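Local structure of glucose-6-phosphate isomerase (6OTU) at residues H29-L33 / A59-V63; M87-M93 / R104-T109; M167-Q172 / L281-F285. The protein catalyses the reversible isomerization of glucose-6-phosphate to fructose-6-phosphate. All coordinates share one frame. Residue numbers count along the deposited sequence, not the author numbering.

Contact 1: H29-L33 / A59-V63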
# COMPACT_ATOMS: atom_id res chain seq x y z
N HIS A 29 -6.25 25.58 19.12
CA HIS A 29 -6.27 26.57 18.05
C HIS A 29 -4.95 26.53 17.31
O HIS A 29 -4.11 27.43 17.44
CB HIS A 29 -6.55 27.97 18.62
CG HIS A 29 -7.63 27.98 19.64
ND1 HIS A 29 -7.37 28.14 20.99
CD2 HIS A 29 -8.97 27.82 19.53
CE1 HIS A 29 -8.52 28.10 21.66
NE2 HIS A 29 -9.50 27.90 20.79
N PRO A 30 -4.71 25.47 16.54
CA PRO A 30 -3.50 25.40 15.72
C PRO A 30 -3.47 26.50 14.66
O PRO A 30 -4.50 27.03 14.25
CB PRO A 30 -3.57 24.00 15.09
CG PRO A 30 -5.03 23.66 15.11
CD PRO A 30 -5.57 24.28 16.36
N ILE A 31 -2.26 26.86 14.23
CA ILE A 31 -2.12 27.93 13.25
C ILE A 31 -2.95 27.59 12.01
O ILE A 31 -3.12 26.42 11.64
CB ILE A 31 -0.63 28.18 12.91
CG1 ILE A 31 -0.49 29.47 12.08
CG2 ILE A 31 0.02 27.00 12.18
CD1 ILE A 31 0.96 29.83 11.73
N ASP A 32 -3.53 28.63 11.41
CA ASP A 32 -4.37 28.50 10.22
C ASP A 32 -3.48 28.68 8.99
O ASP A 32 -3.14 29.81 8.61
CB ASP A 32 -5.51 29.51 10.26
CG ASP A 32 -6.37 29.50 8.99
OD1 ASP A 32 -6.30 28.54 8.19
OD2 ASP A 32 -7.13 30.47 8.79
N LEU A 33 -3.11 27.57 8.35
CA LEU A 33 -2.26 27.66 7.18
C LEU A 33 -2.97 28.28 5.98
O LEU A 33 -2.30 28.59 4.99
CB LEU A 33 -1.70 26.28 6.81
CG LEU A 33 -0.87 25.61 7.90
CD1 LEU A 33 -0.62 24.11 7.62
CD2 LEU A 33 0.44 26.36 8.16
N ALA A 59 7.14 24.05 7.07
CA ALA A 59 6.28 25.22 7.08
C ALA A 59 4.82 24.86 6.77
O ALA A 59 3.91 25.61 7.13
CB ALA A 59 6.81 26.26 6.09
N THR A 60 4.58 23.72 6.13
CA THR A 60 3.22 23.28 5.83
C THR A 60 2.66 22.33 6.89
O THR A 60 1.65 21.67 6.64
CB THR A 60 3.19 22.62 4.45
OG1 THR A 60 4.24 21.65 4.35
CG2 THR A 60 3.38 23.67 3.35
N GLU A 61 3.29 22.23 8.06
CA GLU A 61 2.69 21.62 9.25
C GLU A 61 2.04 22.71 10.09
O GLU A 61 2.47 23.87 10.07
CB GLU A 61 3.73 20.89 10.11
CG GLU A 61 4.51 19.79 9.41
CD GLU A 61 3.81 18.46 9.45
OE1 GLU A 61 2.70 18.38 10.01
OE2 GLU A 61 4.37 17.49 8.88
N ARG A 62 0.98 22.34 10.82
CA ARG A 62 0.23 23.29 11.64
C ARG A 62 0.94 23.51 12.98
O ARG A 62 0.46 23.15 14.05
CB ARG A 62 -1.20 22.80 11.85
CG ARG A 62 -2.00 22.66 10.56
CD ARG A 62 -3.49 22.49 10.84
NE ARG A 62 -4.13 23.75 11.21
CZ ARG A 62 -5.43 23.86 11.49
NH1 ARG A 62 -6.20 22.78 11.45
NH2 ARG A 62 -5.95 25.04 11.82
N VAL A 63 2.13 24.12 12.89
CA VAL A 63 2.96 24.39 14.06
C VAL A 63 3.50 25.81 13.96
O VAL A 63 3.77 26.31 12.86
CB VAL A 63 4.10 23.36 14.20
CG1 VAL A 63 3.54 21.98 14.55
CG2 VAL A 63 4.94 23.29 12.93
O HOH W 1 -0.12 25.53 15.61

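Contact 2: M87-M93 / R104-T109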
# COMPACT_ATOMS: atom_id res chain seq x y z
N MET A 87 19.83 2.99 24.03
CA MET A 87 19.60 2.00 22.98
C MET A 87 20.88 1.72 22.20
O MET A 87 21.29 0.56 22.05
CB MET A 87 18.50 2.50 22.04
CG MET A 87 18.03 1.47 21.03
SD MET A 87 16.94 2.12 19.72
CE MET A 87 18.15 2.84 18.59
N GLN A 88 21.54 2.79 21.73
CA GLN A 88 22.73 2.61 20.90
C GLN A 88 23.91 2.07 21.69
O GLN A 88 24.80 1.42 21.11
CB GLN A 88 23.11 3.93 20.23
CG GLN A 88 22.12 4.41 19.15
CD GLN A 88 22.69 5.56 18.34
OE1 GLN A 88 23.88 5.57 18.00
NE2 GLN A 88 21.85 6.54 18.05
N GLN A 89 23.97 2.32 23.00
CA GLN A 89 25.10 1.87 23.79
C GLN A 89 24.93 0.43 24.26
O GLN A 89 25.91 -0.17 24.73
CB GLN A 89 25.33 2.80 25.00
CG GLN A 89 25.77 4.24 24.68
CD GLN A 89 27.26 4.36 24.30
OE1 GLN A 89 28.12 3.68 24.88
NE2 GLN A 89 27.55 5.24 23.34
N GLY A 90 23.72 -0.11 24.15
CA GLY A 90 23.46 -1.50 24.45
C GLY A 90 22.58 -1.79 25.65
O GLY A 90 22.52 -2.95 26.07
N ALA A 91 21.88 -0.80 26.21
CA ALA A 91 21.03 -1.05 27.38
C ALA A 91 19.85 -1.97 27.03
O ALA A 91 19.46 -2.13 25.86
CB ALA A 91 20.52 0.26 27.97
N ILE A 92 19.27 -2.57 28.07
CA ILE A 92 18.12 -3.46 27.89
C ILE A 92 16.85 -2.65 27.63
O ILE A 92 16.08 -2.36 28.55
CB ILE A 92 17.94 -4.37 29.12
CG1 ILE A 92 19.27 -5.02 29.51
CG2 ILE A 92 16.88 -5.43 28.85
CD1 ILE A 92 19.69 -6.14 28.58
N MET A 93 16.59 -2.31 26.37
CA MET A 93 15.41 -1.53 26.04
C MET A 93 14.21 -2.39 25.66
O MET A 93 13.06 -1.93 25.75
CB MET A 93 15.72 -0.54 24.90
CG MET A 93 16.98 0.30 25.14
SD MET A 93 16.81 1.52 26.47
CE MET A 93 15.49 2.55 25.82
N ARG A 104 16.00 -7.80 26.49
CA ARG A 104 17.29 -7.87 25.82
C ARG A 104 17.60 -6.51 25.20
O ARG A 104 16.73 -5.64 25.12
CB ARG A 104 17.30 -8.97 24.75
CG ARG A 104 16.23 -8.88 23.72
CD ARG A 104 15.91 -10.28 23.23
NE ARG A 104 15.32 -10.30 21.90
CZ ARG A 104 14.79 -11.38 21.33
NH1 ARG A 104 14.78 -12.54 21.98
NH2 ARG A 104 14.27 -11.30 20.12
N PRO A 105 18.85 -6.29 24.79
CA PRO A 105 19.19 -5.04 24.10
C PRO A 105 18.61 -4.98 22.69
O PRO A 105 18.08 -5.94 22.14
CB PRO A 105 20.73 -5.06 24.05
CG PRO A 105 21.11 -6.47 24.30
CD PRO A 105 20.05 -7.04 25.18
N VAL A 106 18.77 -3.79 22.10
CA VAL A 106 18.21 -3.38 20.81
C VAL A 106 19.33 -2.75 20.01
O VAL A 106 19.68 -1.58 20.22
CB VAL A 106 17.03 -2.41 21.03
CG1 VAL A 106 16.49 -1.87 19.73
CG2 VAL A 106 15.95 -3.10 21.86
N LEU A 107 19.94 -3.51 19.10
CA LEU A 107 21.28 -3.16 18.64
C LEU A 107 21.43 -3.17 17.12
O LEU A 107 22.52 -3.45 16.60
CB LEU A 107 22.30 -4.09 19.30
CG LEU A 107 22.68 -3.63 20.71
CD1 LEU A 107 23.42 -4.72 21.47
CD2 LEU A 107 23.54 -2.37 20.59
N HIS A 108 20.38 -2.82 16.38
CA HIS A 108 20.54 -2.68 14.94
C HIS A 108 21.52 -1.56 14.57
O HIS A 108 22.23 -1.68 13.56
CB HIS A 108 19.18 -2.46 14.26
CG HIS A 108 18.35 -1.38 14.89
ND1 HIS A 108 17.65 -1.57 16.07
CD2 HIS A 108 18.11 -0.11 14.51
CE1 HIS A 108 17.02 -0.45 16.38
NE2 HIS A 108 17.29 0.45 15.46
N THR A 109 21.64 -0.50 15.39
CA THR A 109 22.65 0.53 15.10
C THR A 109 24.07 -0.03 15.13
O THR A 109 24.95 0.44 14.40
CB THR A 109 22.54 1.72 16.07
OG1 THR A 109 22.65 1.28 17.42
CG2 THR A 109 21.23 2.47 15.87
O HOH W 2 20.02 -1.80 23.48

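Contact 3: M167-Q172 / L281-F285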
# COMPACT_ATOMS: atom_id res chain seq x y z
N MET A 167 15.15 -1.72 -0.03
CA MET A 167 16.47 -1.17 -0.29
C MET A 167 16.99 -1.60 -1.66
O MET A 167 17.65 -0.82 -2.34
CB MET A 167 17.44 -1.59 0.83
CG MET A 167 17.21 -0.86 2.18
SD MET A 167 17.14 0.96 2.10
CE MET A 167 15.36 1.25 2.09
N TYR A 168 16.69 -2.84 -2.08
CA TYR A 168 17.15 -3.31 -3.37
C TYR A 168 16.58 -2.45 -4.50
O TYR A 168 17.31 -2.00 -5.39
CB TYR A 168 16.78 -4.79 -3.56
CG TYR A 168 16.90 -5.21 -5.01
CD1 TYR A 168 18.14 -5.46 -5.57
CD2 TYR A 168 15.78 -5.29 -5.82
CE1 TYR A 168 18.26 -5.80 -6.91
CE2 TYR A 168 15.89 -5.62 -7.16
CZ TYR A 168 17.13 -5.87 -7.70
OH TYR A 168 17.24 -6.21 -9.04
N PHE A 169 15.26 -2.20 -4.48
CA PHE A 169 14.69 -1.33 -5.52
C PHE A 169 15.14 0.12 -5.36
O PHE A 169 15.20 0.85 -6.35
CB PHE A 169 13.17 -1.44 -5.52
CG PHE A 169 12.67 -2.75 -6.06
CD1 PHE A 169 12.50 -2.93 -7.43
CD2 PHE A 169 12.43 -3.82 -5.21
CE1 PHE A 169 12.06 -4.15 -7.92
CE2 PHE A 169 12.00 -5.04 -5.70
CZ PHE A 169 11.81 -5.21 -7.05
N ALA A 170 15.47 0.55 -4.14
CA ALA A 170 15.95 1.92 -3.98
C ALA A 170 17.27 2.13 -4.70
O ALA A 170 17.51 3.19 -5.29
CB ALA A 170 16.10 2.27 -2.50
N MET A 171 18.13 1.13 -4.66
CA MET A 171 19.47 1.24 -5.21
C MET A 171 19.57 0.79 -6.65
O MET A 171 20.59 1.07 -7.30
CB MET A 171 20.45 0.41 -4.37
CG MET A 171 20.63 0.91 -2.98
SD MET A 171 21.70 -0.20 -2.04
CE MET A 171 21.18 0.31 -0.41
N GLN A 172 18.55 0.07 -7.15
CA GLN A 172 18.58 -0.47 -8.50
C GLN A 172 18.91 0.59 -9.55
O GLN A 172 19.60 0.30 -10.53
CB GLN A 172 17.24 -1.12 -8.79
CG GLN A 172 17.19 -2.08 -9.94
CD GLN A 172 15.77 -2.59 -10.18
OE1 GLN A 172 14.81 -1.81 -10.22
NE2 GLN A 172 15.62 -3.90 -10.31
N LEU A 281 21.79 -7.40 -1.22
CA LEU A 281 22.31 -6.14 -1.73
C LEU A 281 23.73 -6.31 -2.24
O LEU A 281 24.07 -5.83 -3.33
CB LEU A 281 22.27 -5.07 -0.64
CG LEU A 281 20.87 -4.69 -0.11
CD1 LEU A 281 20.99 -3.72 1.06
CD2 LEU A 281 20.00 -4.11 -1.20
N GLY A 282 24.58 -7.00 -1.47
CA GLY A 282 25.95 -7.23 -1.92
C GLY A 282 26.03 -7.98 -3.24
O GLY A 282 26.85 -7.65 -4.10
N PHE A 283 25.19 -9.00 -3.41
CA PHE A 283 25.19 -9.77 -4.66
C PHE A 283 24.71 -8.92 -5.83
O PHE A 283 25.30 -8.95 -6.92
CB PHE A 283 24.33 -11.02 -4.50
CG PHE A 283 24.20 -11.84 -5.75
CD1 PHE A 283 25.14 -12.81 -6.06
CD2 PHE A 283 23.12 -11.67 -6.60
CE1 PHE A 283 25.01 -13.59 -7.22
CE2 PHE A 283 22.98 -12.43 -7.74
CZ PHE A 283 23.93 -13.40 -8.05
N ALA A 284 23.62 -8.17 -5.63
CA ALA A 284 23.08 -7.34 -6.70
C ALA A 284 24.10 -6.32 -7.17
O ALA A 284 24.44 -6.26 -8.35
CB ALA A 284 21.80 -6.64 -6.24
N PHE A 285 24.62 -5.52 -6.24
CA PHE A 285 25.35 -4.32 -6.58
C PHE A 285 26.82 -4.34 -6.21
O PHE A 285 27.51 -3.34 -6.44
CB PHE A 285 24.67 -3.10 -5.93
CG PHE A 285 23.17 -3.13 -6.04
CD1 PHE A 285 22.55 -3.06 -7.28
CD2 PHE A 285 22.37 -3.22 -4.91
CE1 PHE A 285 21.17 -3.09 -7.38
CE2 PHE A 285 20.99 -3.23 -5.01
CZ PHE A 285 20.39 -3.17 -6.25

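Contact 1: H29-L33 / A59-V63
Residues 59-63 carry the chain from strand 54-57 of the mixed sheet into helix 65-77, and the loop 29-33 lies against them. At A59 the contact is made by backbone: the carbonyl O lies 3.7 Å from L33 CD2. T60 likewise presents its carbonyl, with T60 O 3.5 Å from L33 CD1, while its hydroxyl is bonded to S456. E61 continues the pattern, E61 O sitting 3.7 Å from L33 CD2; its carboxylate is bonded to N324. L33 thus touches three successive carbonyl oxygens.

R62 then sits at the centre of an inverse gamma turn, closed by a weak hydrogen bond from V63 N to E61 O (2.9 Å). From this turn, in the link between sheet and helix, the arginine side chain runs along the first loop. There I31 O accepts from both R62 NE (2.9 Å) and R62 NH2 (3.2 Å), a single carbonyl held by two donors along the guanidinium edge. The P30 ring lies over one face of that group, P30 CG 3.6 Å from R62 CZ, and L33 CD1 meets R62 CG at 3.6 Å. One water ties the backbones together, accepting from I31 N and donating to R62 O, both at 2.9 Å. V63 ends the contact with its backbone, as V63 N packs 3.6 Å from I31 CG2; its own side chain touches helix 313-327.

Contact 2: M87-M93 / R104-T109
No direct hydrogen bond joins these two segments; a bridging water links them instead. It accepts from V106 N at 2.7 Å and is hydrogen-bonded to M87 O at 3.0 Å and, very short, to A91 O at 2.5 Å. It fits between a helix end and a loop that come close without pairing: M87 O and V106 O are 3.2 Å apart, but both are acceptors. A CA-H...O contact, P105 CA to A91 O at 3.4 Å, adds to this.

Van der Waals contacts do much of the rest. V106 points into the gap, with CG1 3.9 Å from M87 CG and CG2 4.0 Å from M93 CB. I92 CD1 packs 3.5 Å from P105 CD, and L107 CD2 comes within 4.0 Å of G90 CA. Further along, Q88 CG lies 3.6 Å from T109 OG1.

M87 also makes a sulfur-aromatic contact, its SD 5.1 Å from the centroid of the H108 ring in an oblique approach; that ring stacks on F270.

What shapes the first segment is a Schellman motif ending helix 80-89: G90 has positive phi, and G90 N returns to M87 O at 3.3 Å. An inverse gamma turn at I92 follows. The outgoing chain meets 104-109 near the active site, where the R104 side chain lies about 8 Å from bound glucose-6-phosphate and about 10 Å from the side chains of the active-site residues E355 and K501.

Contact 3: M167-Q172 / L281-F285
F285 reaches across from the end of helix 275-285, and its ring overlaps the side chain of M171: M171 CB stands over the ring, 4.2 Å from the centroid in an off-centre CH-pi contact and 3.7 Å from F285 CE2. The same methionine brings its sulfur beside the ring, M171 SD lying 5.0 Å from the F285 centroid at an oblique angle, a Met-aromatic contact. M171 O also faces this ring. Beside it comes Y168, whose ring is tilted only 18° from that of F285 but slid so far, with centroids 5.3 Å apart, that the two barely overlap; the closest approach is Y168 CD1 to F285 CZ at 3.3 Å. Y168 CE1 then meets A284 CB at 3.7 Å, the methyl group lying at the edge of the tyrosine ring.

One turn earlier, L281 packs by its CD2 against Y168 CB (4.0 Å) and M167 CB (4.1 Å), while L281 CD1 reaches M171 CE at 4.3 Å. Q172 NE2 donates to Y168 OH (3.1 Å) within the first helix.

The short axes run 10.6 Å apart at 23° (signed angle -23°), near-parallel, and side chains, chiefly those of Y168, M171, L281 and F285, fill the gap; F293 of helix 287-303 packs against M167, M171 and L281. Helix 162-172 connects neighbouring parallel strands 151-155 and 180-184, a beta-alpha-beta crossover, and both helices send a side chain onto I181 of the latter strand. This packing along a five-stranded parallel sheet fits the alpha/beta sandwich of SIS domains, to whose clan the family belongs.

Contact 3 is the most buried and has no hydrogen bond between its segments; aromatic, Met-aromatic and aliphatic packing joins two helices beside the parallel sheet. Contacts 1 and 2 are partly buried and built from loops and a helix end: contact 1 is bridged by arginine hydrogen bonds and a water, contact 2 by a water without any direct hydrogen bond between its segments. Contacts 1 and 3 lie on opposite sides of the chain's centre, 39 Å apart between centres, and contact 1 sits by the mixed sheet. Contacts 2 and 3, about 12 Å apart at their nearest atoms, share helix 466-487 as a neighbour. Only contact 2 comes near the substrate.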